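Local structure of DNA polymerase sliding clamp 3 (Sulfolobus tokodaii, 3AIZ) at residues L18-D23 against V202-K207; L126-K131 against S221-K226; A132-V137 against D213-A218; D141-I146 against L163-N168; G151-F156 against E194-L199. The protein forms part of a ring that encircles DNA and tethers the polymerase and other replication proteins to it as a moving platform. One frame throughout, in Å; residues are numbered along the deposited sequence.

Interaction 1. Residues L18-D23 against V202-K207; sequences LEEFID and VVNTSK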
# COMPACT_ATOMS: atom_id res chain seq x y z
N LEU C 18 -31.00 9.97 1.00
CA LEU C 18 -32.30 9.40 1.34
C LEU C 18 -32.34 7.88 1.17
O LEU C 18 -33.08 7.19 1.87
CB LEU C 18 -33.41 10.06 0.52
CG LEU C 18 -33.66 11.54 0.79
CD1 LEU C 18 -34.73 12.08 -0.15
CD2 LEU C 18 -34.07 11.76 2.24
N GLU C 19 -31.55 7.37 0.23
CA GLU C 19 -31.49 5.93 -0.01
C GLU C 19 -31.15 5.17 1.27
O GLU C 19 -31.57 4.03 1.47
CB GLU C 19 -30.47 5.59 -1.09
CG GLU C 19 -30.98 5.75 -2.51
CD GLU C 19 -29.95 5.34 -3.55
OE1 GLU C 19 -28.75 5.66 -3.36
OE2 GLU C 19 -30.33 4.70 -4.55
N GLU C 20 -30.37 5.82 2.13
CA GLU C 20 -29.94 5.21 3.39
C GLU C 20 -31.11 5.02 4.35
O GLU C 20 -31.03 4.20 5.27
CB GLU C 20 -28.87 6.08 4.05
CG GLU C 20 -27.66 6.37 3.17
CD GLU C 20 -26.73 5.17 3.03
OE1 GLU C 20 -26.99 4.13 3.67
OE2 GLU C 20 -25.74 5.28 2.27
N PHE C 21 -32.19 5.76 4.13
CA PHE C 21 -33.31 5.76 5.07
C PHE C 21 -34.59 5.13 4.50
O PHE C 21 -35.25 4.34 5.18
CB PHE C 21 -33.60 7.18 5.55
CG PHE C 21 -32.45 7.81 6.28
CD1 PHE C 21 -31.50 8.55 5.59
CD2 PHE C 21 -32.32 7.66 7.65
CE1 PHE C 21 -30.44 9.13 6.26
CE2 PHE C 21 -31.26 8.24 8.32
CZ PHE C 21 -30.32 8.98 7.62
N ILE C 22 -34.94 5.48 3.27
CA ILE C 22 -36.21 5.04 2.70
C ILE C 22 -36.07 4.46 1.29
O ILE C 22 -35.10 4.73 0.59
CB ILE C 22 -37.23 6.19 2.68
CG1 ILE C 22 -36.69 7.37 1.88
CG2 ILE C 22 -37.56 6.63 4.10
CD1 ILE C 22 -37.57 8.60 1.96
N ASP C 23 -37.06 3.65 0.90
CA ASP C 23 -37.06 3.00 -0.40
C ASP C 23 -37.82 3.81 -1.44
O ASP C 23 -37.35 4.00 -2.57
CB ASP C 23 -37.66 1.60 -0.30
CG ASP C 23 -36.79 0.64 0.49
OD1 ASP C 23 -35.58 0.92 0.64
OD2 ASP C 23 -37.31 -0.39 0.96
N VAL C 202 -27.19 8.89 12.17
CA VAL C 202 -26.47 10.15 12.04
C VAL C 202 -25.48 10.06 10.88
O VAL C 202 -25.45 10.93 10.01
CB VAL C 202 -25.69 10.50 13.32
CG1 VAL C 202 -24.83 11.73 13.10
CG2 VAL C 202 -26.65 10.72 14.48
N VAL C 203 -24.68 9.01 10.88
CA VAL C 203 -23.66 8.80 9.87
C VAL C 203 -24.22 8.81 8.45
O VAL C 203 -23.62 9.40 7.54
CB VAL C 203 -22.90 7.47 10.10
CG1 VAL C 203 -22.04 7.14 8.89
CG2 VAL C 203 -22.06 7.56 11.36
N ASN C 204 -25.37 8.18 8.26
CA ASN C 204 -25.97 8.06 6.93
C ASN C 204 -26.41 9.38 6.31
O ASN C 204 -26.95 9.40 5.20
CB ASN C 204 -27.15 7.08 6.97
CG ASN C 204 -26.70 5.64 7.15
OD1 ASN C 204 -25.53 5.31 6.96
ND2 ASN C 204 -27.64 4.77 7.50
N THR C 205 -26.17 10.49 7.00
CA THR C 205 -26.51 11.80 6.47
C THR C 205 -25.27 12.51 5.93
O THR C 205 -25.35 13.65 5.46
CB THR C 205 -27.18 12.70 7.54
OG1 THR C 205 -26.23 13.03 8.56
CG2 THR C 205 -28.37 11.99 8.17
N SER C 206 -24.14 11.82 5.98
CA SER C 206 -22.86 12.39 5.55
C SER C 206 -22.83 12.77 4.07
O SER C 206 -22.13 13.70 3.67
CB SER C 206 -21.71 11.44 5.88
OG SER C 206 -21.95 10.15 5.35
N LYS C 207 -23.58 12.04 3.25
CA LYS C 207 -23.61 12.32 1.81
C LYS C 207 -24.36 13.61 1.48
O LYS C 207 -24.70 13.85 0.32
CB LYS C 207 -24.19 11.14 1.03
CG LYS C 207 -23.14 10.12 0.60
CD LYS C 207 -23.75 8.97 -0.19
CE LYS C 207 -24.21 7.84 0.72
NZ LYS C 207 -25.24 8.27 1.69

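Interaction 2. Residues L126-K131 against S221-K226; sequences LEFPFK and SQIPLK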
# COMPACT_ATOMS: atom_id res chain seq x y z
N LEU C 126 -41.35 21.27 19.26
CA LEU C 126 -40.05 20.86 19.79
C LEU C 126 -39.21 22.06 20.23
O LEU C 126 -38.91 22.95 19.43
CB LEU C 126 -39.29 20.03 18.76
CG LEU C 126 -38.99 18.59 19.17
CD1 LEU C 126 -40.25 17.90 19.68
CD2 LEU C 126 -38.37 17.82 18.01
N GLU C 127 -38.84 22.08 21.50
CA GLU C 127 -37.97 23.12 22.04
C GLU C 127 -36.59 22.55 22.33
O GLU C 127 -36.44 21.71 23.21
CB GLU C 127 -38.57 23.72 23.32
CG GLU C 127 -39.94 24.35 23.13
CD GLU C 127 -39.91 25.57 22.23
OE1 GLU C 127 -38.82 26.15 22.05
OE2 GLU C 127 -40.98 25.94 21.71
N PHE C 128 -35.59 23.00 21.58
CA PHE C 128 -34.23 22.50 21.72
C PHE C 128 -33.41 23.34 22.69
O PHE C 128 -33.23 24.54 22.47
CB PHE C 128 -33.54 22.44 20.36
CG PHE C 128 -34.21 21.53 19.37
CD1 PHE C 128 -35.06 22.04 18.41
CD2 PHE C 128 -33.98 20.17 19.41
CE1 PHE C 128 -35.68 21.21 17.50
CE2 PHE C 128 -34.60 19.33 18.50
CZ PHE C 128 -35.45 19.85 17.55
N PRO C 129 -32.91 22.71 23.76
CA PRO C 129 -32.10 23.38 24.78
C PRO C 129 -30.81 23.94 24.19
O PRO C 129 -30.35 25.01 24.59
CB PRO C 129 -31.76 22.25 25.76
CG PRO C 129 -32.79 21.21 25.52
CD PRO C 129 -33.11 21.29 24.06
N PHE C 130 -30.23 23.21 23.24
CA PHE C 130 -28.96 23.60 22.63
C PHE C 130 -29.04 23.59 21.11
O PHE C 130 -29.77 22.80 20.52
CB PHE C 130 -27.84 22.66 23.11
CG PHE C 130 -26.53 22.89 22.42
CD1 PHE C 130 -26.15 22.12 21.33
CD2 PHE C 130 -25.67 23.89 22.86
CE1 PHE C 130 -24.94 22.33 20.70
CE2 PHE C 130 -24.46 24.10 22.23
CZ PHE C 130 -24.10 23.32 21.15
N LYS C 131 -28.28 24.48 20.48
CA LYS C 131 -28.28 24.58 19.02
C LYS C 131 -26.95 25.13 18.51
O LYS C 131 -26.49 26.18 18.95
CB LYS C 131 -29.44 25.47 18.56
CG LYS C 131 -29.68 25.46 17.06
CD LYS C 131 -30.92 26.26 16.70
CE LYS C 131 -32.13 25.77 17.49
NZ LYS C 131 -33.37 26.51 17.13
N SER C 221 -32.10 16.33 26.00
CA SER C 221 -32.45 15.08 26.67
C SER C 221 -33.85 14.61 26.30
O SER C 221 -34.81 15.39 26.35
CB SER C 221 -32.33 15.24 28.19
OG SER C 221 -32.74 14.06 28.85
N GLN C 222 -33.96 13.35 25.91
CA GLN C 222 -35.25 12.72 25.63
C GLN C 222 -36.00 13.33 24.45
O GLN C 222 -37.17 13.00 24.22
CB GLN C 222 -36.13 12.74 26.88
CG GLN C 222 -35.63 11.85 28.01
CD GLN C 222 -36.47 11.98 29.26
OE1 GLN C 222 -37.14 13.00 29.47
NE2 GLN C 222 -36.44 10.96 30.10
N ILE C 223 -35.34 14.21 23.70
CA ILE C 223 -35.95 14.76 22.49
C ILE C 223 -35.08 14.46 21.27
O ILE C 223 -33.87 14.26 21.40
CB ILE C 223 -36.18 16.29 22.60
CG1 ILE C 223 -34.86 17.05 22.52
CG2 ILE C 223 -36.95 16.62 23.87
CD1 ILE C 223 -35.04 18.56 22.48
N PRO C 224 -35.70 14.41 20.08
CA PRO C 224 -35.00 14.03 18.85
C PRO C 224 -33.84 14.96 18.52
O PRO C 224 -33.86 16.13 18.88
CB PRO C 224 -36.08 14.16 17.78
CG PRO C 224 -37.37 14.05 18.52
CD PRO C 224 -37.12 14.69 19.84
N LEU C 225 -32.84 14.42 17.83
CA LEU C 225 -31.75 15.23 17.29
C LEU C 225 -32.18 15.79 15.95
O LEU C 225 -32.58 15.04 15.06
CB LEU C 225 -30.50 14.37 17.11
CG LEU C 225 -29.43 14.90 16.15
CD1 LEU C 225 -28.86 16.22 16.63
CD2 LEU C 225 -28.32 13.88 15.95
N LYS C 226 -32.11 17.11 15.80
CA LYS C 226 -32.45 17.73 14.53
C LYS C 226 -31.22 18.20 13.77
O LYS C 226 -30.63 19.22 14.11
CB LYS C 226 -33.43 18.89 14.71
CG LYS C 226 -33.90 19.48 13.39
CD LYS C 226 -34.71 20.75 13.58
CE LYS C 226 -35.13 21.32 12.23
NZ LYS C 226 -35.73 22.68 12.35

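Interaction 3. Residues A132-V137 against D213-A218; sequences AKALTV and DTVEIA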
# COMPACT_ATOMS: atom_id res chain seq x y z
N ALA C 132 -26.34 24.41 17.58
CA ALA C 132 -25.04 24.79 17.05
C ALA C 132 -25.02 24.77 15.53
O ALA C 132 -25.70 23.96 14.90
CB ALA C 132 -23.94 23.89 17.60
N LYS C 133 -24.24 25.67 14.94
CA LYS C 133 -24.10 25.74 13.49
C LYS C 133 -22.66 25.40 13.12
O LYS C 133 -21.73 25.72 13.86
CB LYS C 133 -24.46 27.14 13.00
CG LYS C 133 -24.57 27.27 11.49
CD LYS C 133 -25.02 28.67 11.10
CE LYS C 133 -25.17 28.83 9.60
NZ LYS C 133 -25.63 30.19 9.23
N ALA C 134 -22.48 24.76 11.97
CA ALA C 134 -21.15 24.34 11.54
C ALA C 134 -21.10 24.11 10.04
O ALA C 134 -22.13 23.94 9.40
CB ALA C 134 -20.73 23.08 12.28
N LEU C 135 -19.89 24.12 9.48
CA LEU C 135 -19.70 23.79 8.08
C LEU C 135 -20.11 22.35 7.82
O LEU C 135 -19.67 21.44 8.53
CB LEU C 135 -18.24 23.98 7.67
CG LEU C 135 -17.80 25.38 7.24
CD1 LEU C 135 -16.35 25.35 6.81
CD2 LEU C 135 -18.68 25.90 6.12
N THR C 136 -20.95 22.14 6.82
CA THR C 136 -21.40 20.80 6.48
C THR C 136 -20.20 19.90 6.18
O THR C 136 -20.17 18.74 6.58
CB THR C 136 -22.35 20.81 5.27
OG1 THR C 136 -23.50 21.61 5.58
CG2 THR C 136 -22.80 19.39 4.94
N VAL C 137 -19.21 20.46 5.49
CA VAL C 137 -18.00 19.71 5.17
C VAL C 137 -17.26 19.30 6.44
O VAL C 137 -16.87 18.15 6.60
CB VAL C 137 -17.07 20.50 4.23
CG1 VAL C 137 -16.89 21.93 4.73
CG2 VAL C 137 -15.73 19.80 4.10
N ASP C 213 -24.23 23.64 2.42
CA ASP C 213 -23.14 24.52 2.80
C ASP C 213 -22.88 24.47 4.31
O ASP C 213 -21.78 24.14 4.74
CB ASP C 213 -23.42 25.96 2.35
CG ASP C 213 -24.86 26.39 2.61
OD1 ASP C 213 -25.19 26.74 3.77
OD2 ASP C 213 -25.66 26.39 1.65
N THR C 214 -23.90 24.80 5.09
CA THR C 214 -23.79 24.75 6.55
C THR C 214 -24.85 23.81 7.13
O THR C 214 -25.88 23.57 6.51
CB THR C 214 -23.95 26.15 7.18
OG1 THR C 214 -25.26 26.65 6.94
CG2 THR C 214 -22.92 27.11 6.60
N VAL C 215 -24.59 23.30 8.32
CA VAL C 215 -25.51 22.38 8.99
C VAL C 215 -25.81 22.84 10.41
O VAL C 215 -24.90 23.19 11.16
CB VAL C 215 -24.96 20.94 9.01
CG1 VAL C 215 -23.56 20.92 9.62
CG2 VAL C 215 -25.90 20.02 9.77
N GLU C 216 -27.09 22.83 10.77
CA GLU C 216 -27.50 23.22 12.11
C GLU C 216 -27.82 22.00 12.96
O GLU C 216 -28.65 21.17 12.59
CB GLU C 216 -28.70 24.17 12.06
CG GLU C 216 -28.41 25.47 11.31
CD GLU C 216 -29.63 26.37 11.19
OE1 GLU C 216 -30.45 26.39 12.13
OE2 GLU C 216 -29.76 27.05 10.15
N ILE C 217 -27.14 21.90 14.11
CA ILE C 217 -27.30 20.77 15.01
C ILE C 217 -28.05 21.18 16.26
O ILE C 217 -27.62 22.09 16.98
CB ILE C 217 -25.93 20.20 15.43
CG1 ILE C 217 -25.01 20.07 14.21
CG2 ILE C 217 -26.09 18.88 16.15
CD1 ILE C 217 -23.57 19.76 14.56
N ALA C 218 -29.18 20.53 16.53
CA ALA C 218 -29.99 20.84 17.70
C ALA C 218 -30.45 19.56 18.38
O ALA C 218 -30.82 18.59 17.72
CB ALA C 218 -31.18 21.70 17.31

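Interaction 4. Residues D141-I146 against L163-N168; sequences DIIDEI and LYLSAN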
# COMPACT_ATOMS: atom_id res chain seq x y z
N ASP C 141 -17.25 15.30 7.60
CA ASP C 141 -15.94 14.69 7.79
C ASP C 141 -15.88 13.97 9.13
O ASP C 141 -15.54 12.79 9.20
CB ASP C 141 -14.83 15.74 7.72
CG ASP C 141 -14.46 16.12 6.30
OD1 ASP C 141 -14.74 15.33 5.38
OD2 ASP C 141 -13.88 17.21 6.11
N ILE C 142 -16.23 14.69 10.19
CA ILE C 142 -16.23 14.12 11.54
C ILE C 142 -17.20 12.95 11.63
O ILE C 142 -16.92 11.96 12.30
CB ILE C 142 -16.60 15.19 12.58
CG1 ILE C 142 -15.54 16.29 12.60
CG2 ILE C 142 -16.76 14.56 13.96
CD1 ILE C 142 -15.81 17.38 13.62
N ILE C 143 -18.33 13.07 10.95
CA ILE C 143 -19.33 12.01 10.93
C ILE C 143 -18.79 10.75 10.25
O ILE C 143 -18.99 9.63 10.73
CB ILE C 143 -20.62 12.47 10.23
CG1 ILE C 143 -21.28 13.57 11.04
CG2 ILE C 143 -21.57 11.31 10.06
CD1 ILE C 143 -21.57 13.17 12.47
N ASP C 144 -18.10 10.94 9.12
CA ASP C 144 -17.46 9.82 8.42
C ASP C 144 -16.39 9.19 9.29
O ASP C 144 -16.22 7.97 9.31
CB ASP C 144 -16.86 10.29 7.09
CG ASP C 144 -17.91 10.51 6.02
OD1 ASP C 144 -18.96 9.84 6.07
OD2 ASP C 144 -17.69 11.36 5.13
N GLU C 145 -15.65 10.03 10.01
CA GLU C 145 -14.60 9.56 10.90
C GLU C 145 -15.20 8.76 12.06
O GLU C 145 -14.58 7.81 12.54
CB GLU C 145 -13.79 10.74 11.44
CG GLU C 145 -12.57 10.33 12.25
CD GLU C 145 -11.73 11.53 12.66
OE1 GLU C 145 -12.00 12.65 12.17
OE2 GLU C 145 -10.78 11.35 13.46
N ILE C 146 -16.39 9.15 12.49
CA ILE C 146 -17.09 8.43 13.55
C ILE C 146 -17.58 7.08 13.06
O ILE C 146 -17.62 6.10 13.81
CB ILE C 146 -18.27 9.25 14.12
CG1 ILE C 146 -17.75 10.45 14.91
CG2 ILE C 146 -19.15 8.38 15.00
CD1 ILE C 146 -18.84 11.25 15.59
N LEU C 163 -19.61 21.41 21.53
CA LEU C 163 -20.27 20.16 21.20
C LEU C 163 -19.30 18.99 21.25
O LEU C 163 -18.22 19.04 20.65
CB LEU C 163 -20.91 20.25 19.81
CG LEU C 163 -21.72 19.03 19.36
CD1 LEU C 163 -22.78 18.68 20.38
CD2 LEU C 163 -22.34 19.28 18.00
N TYR C 164 -19.68 17.94 21.96
CA TYR C 164 -18.84 16.76 22.10
C TYR C 164 -19.54 15.53 21.54
O TYR C 164 -20.54 15.07 22.09
CB TYR C 164 -18.47 16.53 23.56
CG TYR C 164 -17.66 17.64 24.18
CD1 TYR C 164 -18.26 18.62 24.95
CD2 TYR C 164 -16.28 17.70 23.98
CE1 TYR C 164 -17.51 19.64 25.52
CE2 TYR C 164 -15.53 18.72 24.55
CZ TYR C 164 -16.15 19.68 25.31
OH TYR C 164 -15.40 20.69 25.87
N LEU C 165 -19.01 14.99 20.44
CA LEU C 165 -19.57 13.78 19.84
C LEU C 165 -18.78 12.56 20.28
O LEU C 165 -17.60 12.42 19.96
CB LEU C 165 -19.56 13.89 18.32
CG LEU C 165 -20.18 15.16 17.73
CD1 LEU C 165 -20.23 15.07 16.21
CD2 LEU C 165 -21.56 15.40 18.30
N SER C 166 -19.44 11.67 21.02
CA SER C 166 -18.78 10.47 21.51
C SER C 166 -19.30 9.22 20.81
O SER C 166 -20.43 8.79 21.05
CB SER C 166 -18.98 10.33 23.02
OG SER C 166 -18.42 11.44 23.71
N ALA C 167 -18.47 8.64 19.95
CA ALA C 167 -18.80 7.39 19.29
C ALA C 167 -18.76 6.25 20.30
O ALA C 167 -17.70 5.70 20.60
CB ALA C 167 -17.84 7.12 18.15
N ASN C 168 -19.93 5.90 20.84
CA ASN C 168 -20.02 4.90 21.90
C ASN C 168 -19.94 3.47 21.39
O ASN C 168 -20.93 2.91 20.90
CB ASN C 168 -21.31 5.08 22.69
CG ASN C 168 -21.44 6.48 23.25
OD1 ASN C 168 -20.54 6.97 23.95
ND2 ASN C 168 -22.55 7.13 22.96

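Interaction 5. Residues G151-F156 against E194-L199; sequences GDSITF and ESVYGL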
# COMPACT_ATOMS: atom_id res chain seq x y z
N GLY C 151 -19.44 1.88 16.30
CA GLY C 151 -20.18 1.95 17.54
C GLY C 151 -21.67 1.77 17.32
O GLY C 151 -22.14 1.75 16.19
N ASP C 152 -22.40 1.65 18.42
CA ASP C 152 -23.84 1.45 18.35
C ASP C 152 -24.60 2.77 18.48
O ASP C 152 -25.75 2.88 18.06
CB ASP C 152 -24.29 0.48 19.45
CG ASP C 152 -23.64 -0.88 19.32
OD1 ASP C 152 -23.27 -1.27 18.19
OD2 ASP C 152 -23.50 -1.57 20.36
N SER C 153 -23.94 3.77 19.07
CA SER C 153 -24.59 5.04 19.34
C SER C 153 -23.60 6.21 19.37
O SER C 153 -22.40 6.01 19.54
CB SER C 153 -25.34 4.97 20.68
OG SER C 153 -24.45 4.67 21.74
N ILE C 154 -24.12 7.42 19.21
CA ILE C 154 -23.31 8.62 19.30
C ILE C 154 -23.88 9.56 20.35
O ILE C 154 -24.99 10.08 20.18
CB ILE C 154 -23.26 9.37 17.96
CG1 ILE C 154 -22.70 8.47 16.85
CG2 ILE C 154 -22.42 10.64 18.09
CD1 ILE C 154 -22.62 9.16 15.51
N THR C 155 -23.13 9.79 21.42
CA THR C 155 -23.56 10.73 22.45
C THR C 155 -23.30 12.16 22.02
O THR C 155 -22.15 12.55 21.79
CB THR C 155 -22.86 10.47 23.80
OG1 THR C 155 -23.36 9.27 24.39
CG2 THR C 155 -23.12 11.63 24.75
N PHE C 156 -24.37 12.94 21.88
CA PHE C 156 -24.25 14.37 21.63
C PHE C 156 -24.31 15.11 22.95
O PHE C 156 -25.34 15.09 23.64
CB PHE C 156 -25.38 14.85 20.72
CG PHE C 156 -25.17 14.54 19.26
CD1 PHE C 156 -25.19 13.23 18.81
CD2 PHE C 156 -24.97 15.56 18.35
CE1 PHE C 156 -25.00 12.94 17.47
CE2 PHE C 156 -24.78 15.28 17.01
CZ PHE C 156 -24.80 13.97 16.57
N GLU C 194 -27.44 16.93 26.78
CA GLU C 194 -26.81 15.65 26.49
C GLU C 194 -27.84 14.56 26.25
O GLU C 194 -28.78 14.39 27.03
CB GLU C 194 -25.87 15.25 27.63
CG GLU C 194 -25.19 13.90 27.44
CD GLU C 194 -24.31 13.51 28.61
OE1 GLU C 194 -24.20 14.31 29.57
OE2 GLU C 194 -23.72 12.41 28.57
N SER C 195 -27.66 13.82 25.17
CA SER C 195 -28.51 12.67 24.86
C SER C 195 -27.80 11.76 23.86
O SER C 195 -26.83 12.17 23.22
CB SER C 195 -29.86 13.12 24.32
OG SER C 195 -29.71 13.92 23.16
N VAL C 196 -28.30 10.54 23.73
CA VAL C 196 -27.66 9.55 22.87
C VAL C 196 -28.53 9.23 21.66
O VAL C 196 -29.75 9.18 21.76
CB VAL C 196 -27.37 8.25 23.64
CG1 VAL C 196 -26.60 7.28 22.76
CG2 VAL C 196 -26.59 8.55 24.91
N TYR C 197 -27.89 9.03 20.51
CA TYR C 197 -28.61 8.71 19.28
C TYR C 197 -27.94 7.58 18.52
O TYR C 197 -26.74 7.34 18.68
CB TYR C 197 -28.72 9.95 18.39
CG TYR C 197 -29.36 11.14 19.07
CD1 TYR C 197 -30.74 11.23 19.20
CD2 TYR C 197 -28.59 12.16 19.60
CE1 TYR C 197 -31.33 12.30 19.83
CE2 TYR C 197 -29.17 13.24 20.23
CZ TYR C 197 -30.54 13.31 20.34
OH TYR C 197 -31.12 14.38 20.97
N GLY C 198 -28.72 6.88 17.69
CA GLY C 198 -28.19 5.79 16.90
C GLY C 198 -27.09 6.26 15.97
O GLY C 198 -27.25 7.25 15.25
N LEU C 199 -25.97 5.54 15.97
CA LEU C 199 -24.81 5.93 15.17
C LEU C 199 -25.11 5.90 13.67
O LEU C 199 -24.84 6.86 12.96
CB LEU C 199 -23.61 5.05 15.51
CG LEU C 199 -22.27 5.38 14.85
CD1 LEU C 199 -21.11 4.91 15.72
CD2 LEU C 199 -22.17 4.79 13.45

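Interaction 1. Residues L18-D23 against V202-K207
F21 packs on N204 and T205 to make the buried, apolar side of the join between the loop that follows helix 8-18 and the turn that follows helix 199-203. The far end of the ring does the touching: CZ of F21 lies 3.6 Å from T205 CG2 and 3.8 Å from N204 CB. The ring and the N204 amide stand 80° apart; the asparagine meets the ring through its CB and its backbone O, the latter 3.7 Å from F21 CE1. With chi1 of T205 at 68°, OG1 sits between the backbone N and the carbonyl carbon and donates to V202 O at 2.7 Å, and it is also hydrogen-bonded to Y229 OH. F21 rests further on T45 and I47, and T205 on F239, so this side merges with the interior of the subunit. The two segments come from the N-terminal and C-terminal domains of the PCNA fold, and the contact is one of the places where these two halves of the subunit meet. The other side is polar and open to solvent. E20, exposed, meets N204 CB with its own CB at 3.5 Å, and its chain, bent at chi2, lays the carboxylate over the asparagine amide, the two planes 25° apart. From there E20 OE2 accepts a salt-bridging hydrogen bond from K207 NZ at 3.1 Å, on its anti side, and a sulfate ion lies near the same lysine.

Interaction 2. Residues L126-K131 against S221-K226
The last residues of the connection between the two PCNA domains, L126 to P129, settle on the start of strand 223-231 just beyond its hairpin turn, with F128 and I223 at the middle of the contact. The touching parts of the two chains run at 93° to each other, and the contact is made by side chains meeting one another and two backbone carbonyls, E127 O and P224 O. I223 stretches out, CD1 anti to CA (chi2 174°), and its end methyl is met by three neighbours: E127 O at 3.5 Å from I223 CD1, F128 CD2 at 3.6 Å from the same methyl, and P129 CD at 3.7 Å from it. The proline and isoleucine meet tip to tip. The F128 ring also meets the next residues of the strand. Its CE2 lies 3.3 Å from P224 O, which sits at the ring edge in the ring plane, and its CZ is 3.6 Å from K226 CB. K226 crosses the ring at about a right angle, and its extended chain carries NZ away, toward a long, weak ion pair with D238. L126 adds a smaller apolar touch, CD2 to P224 CD at 3.8 Å. Beneath, F128 also covers A218 of strand 214-220. The contact thus anchors the end of what is probably the interdomain connecting loop of the PCNA fold, where it becomes strand 130-135.

Interaction 3. Residues A132-V137 against D213-A218
A132 to L135 runs antiparallel to T214 to I217, the strand axes 4.6 Å apart at their closest and 154° apart in direction. A132 and I217 form one hydrogen-bonded pair, with A132 N to I217 O at 2.7 Å, and A134 and V215 the next, with V215 N to A134 O at 2.8 Å. The ladder outlives the strand: T136 N, already in the helix, donates to D213 O at 3.0 Å. On one face K133 extends with CG anti to the backbone N (chi1 -170°) and passes its CE 3.4 Å from T214 OG1, itself hydrogen-bonded to N230. E216 shares that face, its OE2 5.3 Å from K133 NZ, opposite charges near but not in contact. The other face carries A132, A134, V215 and I217, and V215 turns CG1 toward the A134 carbonyl. T136 closes this end, its OG1 hydrogen-bonded to S212. Here L135 is the N-cap, and the chain passes directly from strand 130-135 into helix 136-149. That helix lays F139 over V215 and I217, Y229 of strand 223-231 lies against V215 and T136, and strand 187-190 flanks strand 130-135 on its other edge.

Interaction 4. Residues D141-I146 against L163-N168
I146 spreads its two branches over the strand because CG1 is anti to the carbonyl carbon (chi1 -70°) while CG2 is anti to the backbone N. CD1, at the end of the first branch, lies 3.9 Å from L165 CB, and CG2 of I146 meets A167 CB at 3.6 Å. L165 answers with an extended side chain, CD1 anti to CA (chi2 -174°), which drives that methyl in among the isoleucines. Besides I146, it touches I142 through CG2, 4.2 Å from L165 CD1, and I143 through CD1, a looser 4.4 Å from L165 CD1. The leucine crosses I142 and I146 at about a right angle, and all the touching groups are apolar. Two spacings produce the match: I142 and I146 are one helical turn apart, and L165 and A167, two residues apart, lie on the same face of the strand. The helix runs at only 21° to the strand, its axis 9.9 Å away at closest approach, as in a helix laid over a sheet. D141 and D144 form salt bridges with R209. On the far side of the strand, Y164 packs on R110 of a neighbouring PCNA2 subunit. Helix 136-149 thus covers the four-stranded sheet that also holds strands 153-159 and 172-178: I146 continues onto I154, I142 onto I176 and L178, and helix 199-203 fits alongside, with V202 and V203 on I143.

Interaction 5. Residues G151-F156 against E194-L199
Y197 turns its edge toward the face of F156 in an offset edge-to-face pair, centroids 5.7 Å apart and planes at 78°. The nearest ring atoms are F156 CD1 and Y197 CD2, 3.7 Å apart, and I154 O stands at the F156 ring edge, in its plane. Both rings also touch L225, and Y197 OH is hydrogen-bonded to I223 O, which fixes the far end of the tyrosine. The rings belong to an antiparallel ladder between strands 153-159 and 193-198, the latter at one end of the four-stranded sheet of the C-terminal domain. I154 pairs with Y197 and F156 with S195 as hydrogen-bonded pairs: I154 N reaches Y197 O at 2.7 Å and F156 N reaches S195 O at 2.9 Å, whereas Y197 N approaches I154 O from above its carbonyl plane, 46° out of it. On the opposite face T155 and V196 form a non-hydrogen-bonded pair, T155 OG1 lying beside V196 CG2 while N168 ND2 hydrogen-bonds that hydroxyl. At the strand end G198 is the N-cap of helix 199-203, and L199 swings CG anti to its backbone N (chi1 -175°). This brings L199 CG within 3.7 Å of I154 CG1, the two side chains crossing at about a right angle. L199 CD1 lies 3.4 Å from G151 O. A weak backbone bond from L199 N to D152 O completes that corner.

In the fold
From the N terminus, the chain leaves helix 8-18 in the loop used by interaction 1, whose partner comes only at the end of helix 199-203; it joins the two domains. Interaction 2 opens where the interdomain connection ends and closes at the turn and second strand of the hairpin 214-220/223-231. Interaction 3 lies within that span, pairing two strands of the long nine-stranded sheet, and interaction 1 crosses both. Interactions 4 and 5 fall inside all three and cross each other: 4 sets helix 136-149 on the four-stranded sheet and 5 builds that sheet's last strand pair. They meet in one core, where F156 touches L165, I217 and L225.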